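Local coordinates for protein putative monooxygenase Rv0793 (Mycobacterium tuberculosis, PDB 1Y0H) that forms a homodimer and is a putative monooxygenase that might take part in antibiotic biosynthesis or scavenge reactive oxygen species, at residues A28-T33 and R40-Y45; R34-C39 and D66-S71. All coordinates share one frame; numbering follows the deposited sequence. Where two conformers were deposited one is given.

Interaction 1 of 2, residues A28-T33 and R40-Y45. With ACT (acetate ion), chain C.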
ATOM      1  N   ALA A  28      -9.043  16.343  -4.000  1.00 12.93           N
ATOM      2  CA  ALA A  28     -10.091  16.951  -3.182  1.00 13.49           C
ATOM      3  C   ALA A  28     -10.440  16.117  -1.947  1.00 13.70           C
ATOM      4  O   ALA A  28     -11.074  16.611  -1.020  1.00 14.75           O
ATOM      5  CB  ALA A  28     -11.332  17.203  -4.016  1.00 13.93           C
ATOM      6  N   MET A  29     -10.023  14.858  -1.954  1.00 13.75           N
ATOM      7  CA  MET A  29     -10.272  13.944  -0.835  1.00 13.56           C
ATOM      8  C   MET A  29      -9.254  14.129   0.274  1.00 13.58           C
ATOM      9  O   MET A  29      -9.506  13.759   1.416  1.00 13.00           O
ATOM     10  CB  MET A  29     -10.201  12.499  -1.317  1.00 13.57           C
ATOM     11  CG  MET A  29     -11.408  12.065  -2.161  1.00 14.10           C
ATOM     12  SD  MET A  29     -12.922  11.917  -1.188  1.00 10.88           S
ATOM     13  CE  MET A  29     -12.571  10.439  -0.237  1.00 15.45           C
ATOM     14  N   ILE A  30      -8.087  14.662  -0.073  1.00 13.93           N
ATOM     15  CA  ILE A  30      -6.938  14.620   0.826  1.00 14.20           C
ATOM     16  C   ILE A  30      -7.120  15.436   2.099  1.00 14.06           C
ATOM     17  O   ILE A  30      -6.976  14.908   3.196  1.00 13.95           O
ATOM     18  CB  ILE A  30      -5.608  14.977   0.100  1.00 13.94           C
ATOM     19  CG1 ILE A  30      -5.340  13.932  -0.987  1.00 14.84           C
ATOM     20  CG2 ILE A  30      -4.455  15.014   1.095  1.00 15.82           C
ATOM     21  CD1 ILE A  30      -4.086  14.200  -1.813  1.00 14.46           C
ATOM     22  N   THR A  31      -7.440  16.722   1.963  1.00 14.07           N
ATOM     23  CA  THR A  31      -7.637  17.553   3.160  1.00 14.09           C
ATOM     24  C   THR A  31      -8.749  17.047   4.119  1.00 13.59           C
ATOM     25  O   THR A  31      -8.467  16.829   5.304  1.00 13.84           O
ATOM     26  CB  THR A  31      -7.768  19.038   2.796  1.00 14.47           C
ATOM     27  OG1 THR A  31      -6.464  19.513   2.447  1.00 14.61           O
ATOM     28  CG2 THR A  31      -8.282  19.853   3.969  1.00 14.57           C
ATOM     29  N   PRO A  32      -9.989  16.849   3.613  1.00 13.06           N
ATOM     30  CA  PRO A  32     -11.045  16.361   4.515  1.00 12.85           C
ATOM     31  C   PRO A  32     -10.773  14.970   5.086  1.00 11.99           C
ATOM     32  O   PRO A  32     -11.147  14.711   6.233  1.00 12.61           O
ATOM     33  CB  PRO A  32     -12.301  16.341   3.638  1.00 13.16           C
ATOM     34  CG  PRO A  32     -11.807  16.385   2.219  1.00 12.71           C
ATOM     35  CD  PRO A  32     -10.491  17.085   2.248  1.00 13.51           C
ATOM     36  N   THR A  33     -10.119  14.090   4.325  1.00 11.69           N
ATOM     37  CA  THR A  33      -9.827  12.758   4.858  1.00 11.22           C
ATOM     38  C   THR A  33      -8.742  12.815   5.923  1.00 11.21           C
ATOM     39  O   THR A  33      -8.901  12.226   6.984  1.00 10.83           O
ATOM     40  CB  THR A  33      -9.451  11.736   3.779  1.00 11.45           C
ATOM     41  OG1 THR A  33     -10.481  11.713   2.773  1.00 13.28           O
ATOM     42  CG2 THR A  33      -9.327  10.351   4.431  1.00 12.23           C
ATOM     43  N   ARG A  40      -5.228   8.062  10.306  1.00 11.95           N
ATOM     44  CA  ARG A  40      -3.811   8.169  10.639  1.00 12.17           C
ATOM     45  C   ARG A  40      -2.995   8.731   9.466  1.00 11.90           C
ATOM     46  O   ARG A  40      -2.146   9.597   9.656  1.00 12.39           O
ATOM     47  CB  ARG A  40      -3.244   6.827  11.089  1.00 12.51           C
ATOM     48  CG  ARG A  40      -1.735   6.823  11.110  1.00 14.82           C
ATOM     49  CD  ARG A  40      -1.190   5.527  11.616  1.00 18.15           C
ATOM     50  NE  ARG A  40       0.244   5.439  11.358  1.00 21.67           N
ATOM     51  CZ  ARG A  40       1.023   4.470  11.825  1.00 23.61           C
ATOM     52  NH1 ARG A  40       0.509   3.513  12.595  1.00 24.34           N
ATOM     53  NH2 ARG A  40       2.319   4.468  11.545  1.00 24.61           N
ATOM     54  N   SER A  41      -3.237   8.220   8.267  1.00 11.35           N
ATOM     55  CA  SER A  41      -2.598   8.779   7.070  1.00 11.95           C
ATOM     56  C   SER A  41      -3.430   8.533   5.815  1.00 11.66           C
ATOM     57  O   SER A  41      -4.287   7.659   5.785  1.00 11.58           O
ATOM     58  CB  SER A  41      -1.180   8.211   6.906  1.00 12.77           C
ATOM     59  OG  SER A  41      -1.202   6.818   6.715  1.00 15.72           O
ATOM     60  N   TYR A  42      -3.169   9.330   4.788  1.00 11.36           N
ATOM     61  CA  TYR A  42      -3.878   9.229   3.514  1.00 11.20           C
ATOM     62  C   TYR A  42      -2.955   9.865   2.490  1.00 12.34           C
ATOM     63  O   TYR A  42      -2.849  11.088   2.426  1.00 12.69           O
ATOM     64  CB  TYR A  42      -5.194   9.994   3.637  1.00 11.64           C
ATOM     65  CG  TYR A  42      -6.200   9.819   2.527  1.00 11.07           C
ATOM     66  CD1 TYR A  42      -6.323  10.776   1.510  1.00 12.17           C
ATOM     67  CD2 TYR A  42      -7.078   8.730   2.521  1.00 12.21           C
ATOM     68  CE1 TYR A  42      -7.285  10.645   0.504  1.00 13.11           C
ATOM     69  CE2 TYR A  42      -8.049   8.598   1.505  1.00 13.45           C
ATOM     70  CZ  TYR A  42      -8.136   9.559   0.509  1.00 12.94           C
ATOM     71  OH  TYR A  42      -9.079   9.439  -0.476  1.00 14.14           O
ATOM     72  N   ASP A  43      -2.266   9.025   1.723  1.00 11.91           N
ATOM     73  CA  ASP A  43      -1.187   9.479   0.837  1.00 12.67           C
ATOM     74  C   ASP A  43      -1.406   9.014  -0.602  1.00 11.81           C
ATOM     75  O   ASP A  43      -1.787   7.879  -0.842  1.00 11.53           O
ATOM     76  CB  ASP A  43       0.171   8.983   1.358  1.00 13.46           C
ATOM     77  CG  ASP A  43       0.504   9.542   2.728  1.00 14.71           C
ATOM     78  OD1 ASP A  43       0.318  10.758   2.928  1.00 15.22           O
ATOM     79  OD2 ASP A  43       0.951   8.767   3.598  1.00 18.76           O
ATOM     80  N   LEU A  44      -1.120   9.904  -1.547  1.00 11.10           N
ATOM     81  CA  LEU A  44      -1.344   9.635  -2.963  1.00 11.89           C
ATOM     82  C   LEU A  44      -0.022   9.444  -3.699  1.00 11.58           C
ATOM     83  O   LEU A  44       0.905  10.237  -3.541  1.00 11.10           O
ATOM     84  CB  LEU A  44      -2.087  10.807  -3.615  1.00 12.73           C
ATOM     85  CG  LEU A  44      -2.380  10.726  -5.113  1.00 13.59           C
ATOM     86  CD1 LEU A  44      -3.258   9.532  -5.485  1.00 13.91           C
ATOM     87  CD2 LEU A  44      -3.040  12.027  -5.551  1.00 13.17           C
ATOM     88  N   TYR A  45       0.026   8.397  -4.518  1.00 11.93           N
ATOM     89  CA  TYR A  45       1.193   8.057  -5.325  1.00 12.48           C
ATOM     90  C   TYR A  45       0.794   7.806  -6.766  1.00 13.27           C
ATOM     91  O   TYR A  45      -0.383   7.587  -7.061  1.00 12.33           O
ATOM     92  CB  TYR A  45       1.825   6.760  -4.817  1.00 13.03           C
ATOM     93  CG  TYR A  45       2.176   6.774  -3.358  1.00 13.74           C
ATOM     94  CD1 TYR A  45       1.236   6.420  -2.385  1.00 13.37           C
ATOM     95  CD2 TYR A  45       3.456   7.119  -2.950  1.00 12.60           C
ATOM     96  CE1 TYR A  45       1.570   6.440  -1.039  1.00 14.05           C
ATOM     97  CE2 TYR A  45       3.797   7.142  -1.621  1.00 14.98           C
ATOM     98  CZ  TYR A  45       2.849   6.802  -0.674  1.00 14.41           C
ATOM     99  OH  TYR A  45       3.190   6.822   0.651  1.00 16.66           O
TER
HETATM  100  C   ACT C 301     -10.773   6.596  -0.909  1.00 20.44           C
HETATM  101  O   ACT C 301     -10.737   7.315   0.111  1.00 19.69           O
HETATM  102  OXT ACT C 301     -10.713   5.353  -0.737  1.00 21.20           O
HETATM  103  CH3 ACT C 301     -10.874   7.209  -2.270  1.00 20.19           C
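Thr33 lays its methyl group over one face of the Tyr42 ring, the tight part of the contact. CG2 of Thr33 sits 3.7 Å from the centroid of the Tyr42 ring, 24° off the ring normal, a CH-pi contact. It is shifted toward the rim, with CD2 of Tyr42 3.4 Å from CG2 of Thr33. The two side chains cross at about a right angle. The Thr33 rotation is fixed by its hydroxyl: OG1 donates to Met29 O one turn back, at 2.6 Å. The same oxygen accepts the backbone N of Thr33 from the opposite face of its carbonyl plane. The hydroxyl bond turns the methyl to the ring.

The Tyr42 side chain points from the strand toward the helix, with CG anti to its own N (chi1 -169°). The ring lies against the helix, and CB of Met29 comes to 3.4 Å from OH of Tyr42. The Met29 chain bends at chi2 and chi3, which closes CE over the OH. The phenol OH donates to O of the acetate at 2.8 Å, and that oxygen lies at the ring edge, in plane. His73 and Tyr77 of helix 72-78 also touch Met29.

Packing is looser toward the far end of the strand segment. CG1 of Ile30 is 4.1 Å from CE1 of Tyr42, and CD1 of Ile30 only reaches CB of Leu44 at 4.3 Å. The second subunit adds to this side, with its Asp98 on Ile30 and its Leu97 on Leu44. Thr31, on the outer side of the helix, is exposed. The axes of helix 28-33 and strand 41-45 come within 8.8 Å and run nearly antiparallel, at 165°. This is the helix-on-sheet packing of a ferredoxin-like alpha+beta fold, here lining an acetate-occupied pocket.

Interaction 2 of 2, residues R34-C39 and D66-S71. With ACT (acetate ion), chain C.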
ATOM      1  N   ARG A  34      -7.655  13.537   5.665  1.00 11.00           N
ATOM      2  CA  ARG A  34      -6.607  13.673   6.688  1.00 11.52           C
ATOM      3  C   ARG A  34      -7.151  14.333   7.955  1.00 12.35           C
ATOM      4  O   ARG A  34      -6.634  14.084   9.039  1.00 12.81           O
ATOM      5  CB  ARG A  34      -5.391  14.449   6.170  1.00 11.48           C
ATOM      6  CG  ARG A  34      -4.546  13.650   5.194  1.00 12.64           C
ATOM      7  CD  ARG A  34      -3.347  14.470   4.729  1.00 12.84           C
ATOM      8  NE  ARG A  34      -2.613  13.772   3.682  1.00 13.00           N
ATOM      9  CZ  ARG A  34      -1.745  14.342   2.855  1.00 16.05           C
ATOM     10  NH1 ARG A  34      -1.470  15.643   2.941  1.00 16.20           N
ATOM     11  NH2 ARG A  34      -1.139  13.597   1.942  1.00 15.65           N
ATOM     12  N   ALA A  35      -8.185  15.165   7.801  1.00 12.48           N
ATOM     13  CA  ALA A  35      -8.808  15.879   8.927  1.00 13.36           C
ATOM     14  C   ALA A  35      -9.705  14.999   9.798  1.00 13.77           C
ATOM     15  O   ALA A  35     -10.038  15.384  10.925  1.00 14.38           O
ATOM     16  CB  ALA A  35      -9.575  17.105   8.441  1.00 13.54           C
ATOM     17  N   GLU A  36     -10.098  13.839   9.273  1.00 13.77           N
ATOM     18  CA  GLU A  36     -10.868  12.859  10.049  1.00 14.22           C
ATOM     19  C   GLU A  36     -10.120  12.444  11.314  1.00 13.93           C
ATOM     20  O   GLU A  36      -8.943  12.065  11.257  1.00 13.40           O
ATOM     21  CB  GLU A  36     -11.180  11.616   9.204  1.00 14.48           C
ATOM     22  CG  GLU A  36     -12.104  11.847   8.001  1.00 14.17           C
ATOM     23  CD  GLU A  36     -12.174  10.650   7.039  1.00 15.88           C
ATOM     24  OE1 GLU A  36     -11.766   9.526   7.417  1.00 16.12           O
ATOM     25  OE2 GLU A  36     -12.637  10.827   5.885  1.00 15.53           O
ATOM     26  N   ASP A  37     -10.820  12.497  12.450  1.00 14.14           N
ATOM     27  CA  ASP A  37     -10.264  12.108  13.745  1.00 15.15           C
ATOM     28  C   ASP A  37      -9.590  10.741  13.662  1.00 14.23           C
ATOM     29  O   ASP A  37      -8.537  10.512  14.259  1.00 14.85           O
ATOM     30  CB  ASP A  37     -11.388  12.071  14.783  1.00 15.78           C
ATOM     31  CG  ASP A  37     -10.876  11.914  16.197  1.00 19.23           C
ATOM     32  OD1 ASP A  37     -10.386  12.914  16.765  1.00 24.41           O
ATOM     33  OD2 ASP A  37     -10.979  10.799  16.751  1.00 23.55           O
ATOM     34  N   GLY A  38     -10.204   9.844  12.897  1.00 13.79           N
ATOM     35  CA  GLY A  38      -9.761   8.473  12.819  1.00 13.23           C
ATOM     36  C   GLY A  38      -8.800   8.138  11.702  1.00 12.75           C
ATOM     37  O   GLY A  38      -8.430   6.979  11.549  1.00 13.12           O
ATOM     38  N   CYS A  39      -8.401   9.131  10.912  1.00 11.92           N
ATOM     39  CA  CYS A  39      -7.465   8.896   9.826  1.00 11.60           C
ATOM     40  C   CYS A  39      -6.031   9.128  10.303  1.00 11.93           C
ATOM     41  O   CYS A  39      -5.674  10.257  10.680  1.00 12.38           O
ATOM     42  CB  CYS A  39      -7.761   9.823   8.640  1.00 10.71           C
ATOM     43  SG  CYS A  39      -6.620   9.549   7.228  1.00 12.98           S
ATOM     44  N   ASP A  66     -15.249   2.915   8.402  1.00 12.48           N
ATOM     45  CA  ASP A  66     -16.669   2.976   8.119  1.00 13.41           C
ATOM     46  C   ASP A  66     -17.155   4.418   8.125  1.00 13.54           C
ATOM     47  O   ASP A  66     -17.930   4.815   7.257  1.00 14.11           O
ATOM     48  CB  ASP A  66     -17.440   2.109   9.112  1.00 14.19           C
ATOM     49  CG  ASP A  66     -17.102   0.635   8.961  1.00 16.59           C
ATOM     50  OD1 ASP A  66     -16.601   0.252   7.882  1.00 21.29           O
ATOM     51  OD2 ASP A  66     -17.326  -0.148   9.918  1.00 20.68           O
ATOM     52  N   GLU A  67     -16.671   5.210   9.078  1.00 13.81           N
ATOM     53  CA  GLU A  67     -17.015   6.645   9.117  1.00 14.37           C
ATOM     54  C   GLU A  67     -16.555   7.354   7.839  1.00 14.17           C
ATOM     55  O   GLU A  67     -17.279   8.181   7.278  1.00 14.34           O
ATOM     56  CB  GLU A  67     -16.423   7.311  10.363  1.00 15.10           C
ATOM     57  CG  GLU A  67     -16.924   6.762  11.694  0.65 17.64           C
ATOM     58  CD  GLU A  67     -18.275   7.323  12.132  0.65 20.26           C
ATOM     59  OE1 GLU A  67     -18.635   7.116  13.311  0.65 23.74           O
ATOM     60  OE2 GLU A  67     -18.976   7.972  11.320  0.65 23.34           O
ATOM     61  N   HIS A  68     -15.364   7.002   7.363  1.00 13.42           N
ATOM     62  CA  HIS A  68     -14.807   7.597   6.148  1.00 12.98           C
ATOM     63  C   HIS A  68     -15.717   7.314   4.955  1.00 13.26           C
ATOM     64  O   HIS A  68     -16.000   8.197   4.150  1.00 12.93           O
ATOM     65  CB  HIS A  68     -13.404   7.029   5.906  1.00 12.87           C
ATOM     66  CG  HIS A  68     -12.815   7.402   4.582  1.00 12.52           C
ATOM     67  ND1 HIS A  68     -12.550   8.706   4.226  1.00 13.07           N
ATOM     68  CD2 HIS A  68     -12.428   6.638   3.533  1.00 12.19           C
ATOM     69  CE1 HIS A  68     -12.024   8.730   3.012  1.00 12.75           C
ATOM     70  NE2 HIS A  68     -11.938   7.489   2.571  1.00 12.10           N
ATOM     71  N   ARG A  69     -16.144   6.063   4.859  1.00 13.43           N
ATOM     72  CA  ARG A  69     -16.968   5.600   3.753  1.00 14.72           C
ATOM     73  C   ARG A  69     -18.382   6.173   3.764  1.00 15.04           C
ATOM     74  O   ARG A  69     -19.106   6.022   2.780  1.00 15.53           O
ATOM     75  CB  ARG A  69     -17.001   4.079   3.745  1.00 14.87           C
ATOM     76  CG  ARG A  69     -15.695   3.471   3.293  1.00 16.10           C
ATOM     77  CD  ARG A  69     -15.711   1.975   3.514  1.00 18.61           C
ATOM     78  NE  ARG A  69     -14.610   1.354   2.799  1.00 22.27           N
ATOM     79  CZ  ARG A  69     -14.319   0.057   2.824  1.00 22.31           C
ATOM     80  NH1 ARG A  69     -15.038  -0.785   3.549  1.00 23.49           N
ATOM     81  NH2 ARG A  69     -13.293  -0.389   2.111  1.00 23.62           N
ATOM     82  N   GLY A  70     -18.777   6.805   4.872  1.00 15.59           N
ATOM     83  CA  GLY A  70     -20.074   7.482   4.960  1.00 16.22           C
ATOM     84  C   GLY A  70     -20.012   8.996   4.834  1.00 16.49           C
ATOM     85  O   GLY A  70     -21.048   9.682   4.901  1.00 17.42           O
ATOM     86  N   SER A  71     -18.804   9.516   4.659  1.00 16.50           N
ATOM     87  CA  SER A  71     -18.544  10.956   4.679  1.00 16.15           C
ATOM     88  C   SER A  71     -18.984  11.653   3.391  1.00 16.27           C
ATOM     89  O   SER A  71     -19.038  11.019   2.331  1.00 16.48           O
ATOM     90  CB  SER A  71     -17.060  11.219   4.914  1.00 16.41           C
ATOM     91  OG  SER A  71     -16.300  10.843   3.779  1.00 15.43           O
TER
HETATM   92  C   ACT C 301     -10.773   6.596  -0.909  1.00 20.44           C
HETATM   93  O   ACT C 301     -10.737   7.315   0.111  1.00 19.69           O
HETATM   94  OXT ACT C 301     -10.713   5.353  -0.737  1.00 21.20           O
HETATM   95  CH3 ACT C 301     -10.874   7.209  -2.270  1.00 20.19           C
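Glu36 takes the ring N-H of His68 on one carboxylate oxygen. ND1 of His68 donates to OE2 of Glu36 at 2.7 Å, with an N-H...O angle of 166°. OE2 uses its syn lone pair and lies close to the imidazole plane. The carboxylate itself is turned 46° from that plane. The other oxygen, OE1, rests 3.3 Å from CB of His68. At the far edge of the ring, NE2 of His68 donates to O of the acetate at 2.7 Å. Both ring nitrogens are thus held, one by Glu36 and one by the acetate, which fixes the ring.

The next shell sets these groups. The Glu36 chain is extended beyond CG and carries its carboxylate across to the histidine from just past the end of helix 19-35. A type I turn to Cys39 begins at Glu36, right where that helix ends. OE2 of Glu36 also accepts from His73 NE2, so two histidines grip it. On the His68 side, the backbone O is held twice, by Ser71 N and by Ser71 OG at 2.7 Å. Ser71 OG in turn caps the next helix at Tyr74 N. The ring of Tyr74 meets His68 edge-to-face, and Tyr59 also meets the imidazole. This is a His-carboxylate hydrogen bond between the residue after one helix and the last turn of another, with the histidine turned into a ligand pocket of the ABM-family fold.

Interactions 1 and 2 meet at the acetate, probably picked up from the crystallisation liquor. One acetate oxygen accepts both the phenol of interaction 1 and the imidazole of interaction 2, so the two contacts supply neighbouring walls of one pocket. Their centres are 10 Å apart and both use helix 19-35. The walls also touch directly: OG1 of Thr33 lies 3.4 Å from CE1 of His68. Away from the acetate, NE of Arg34 is 3.0 Å from O of Tyr42, a probable hydrogen bond that ties the helix end to the strand. The pocket is consistent with a substrate site in this putative monooxygenase, though none has been established.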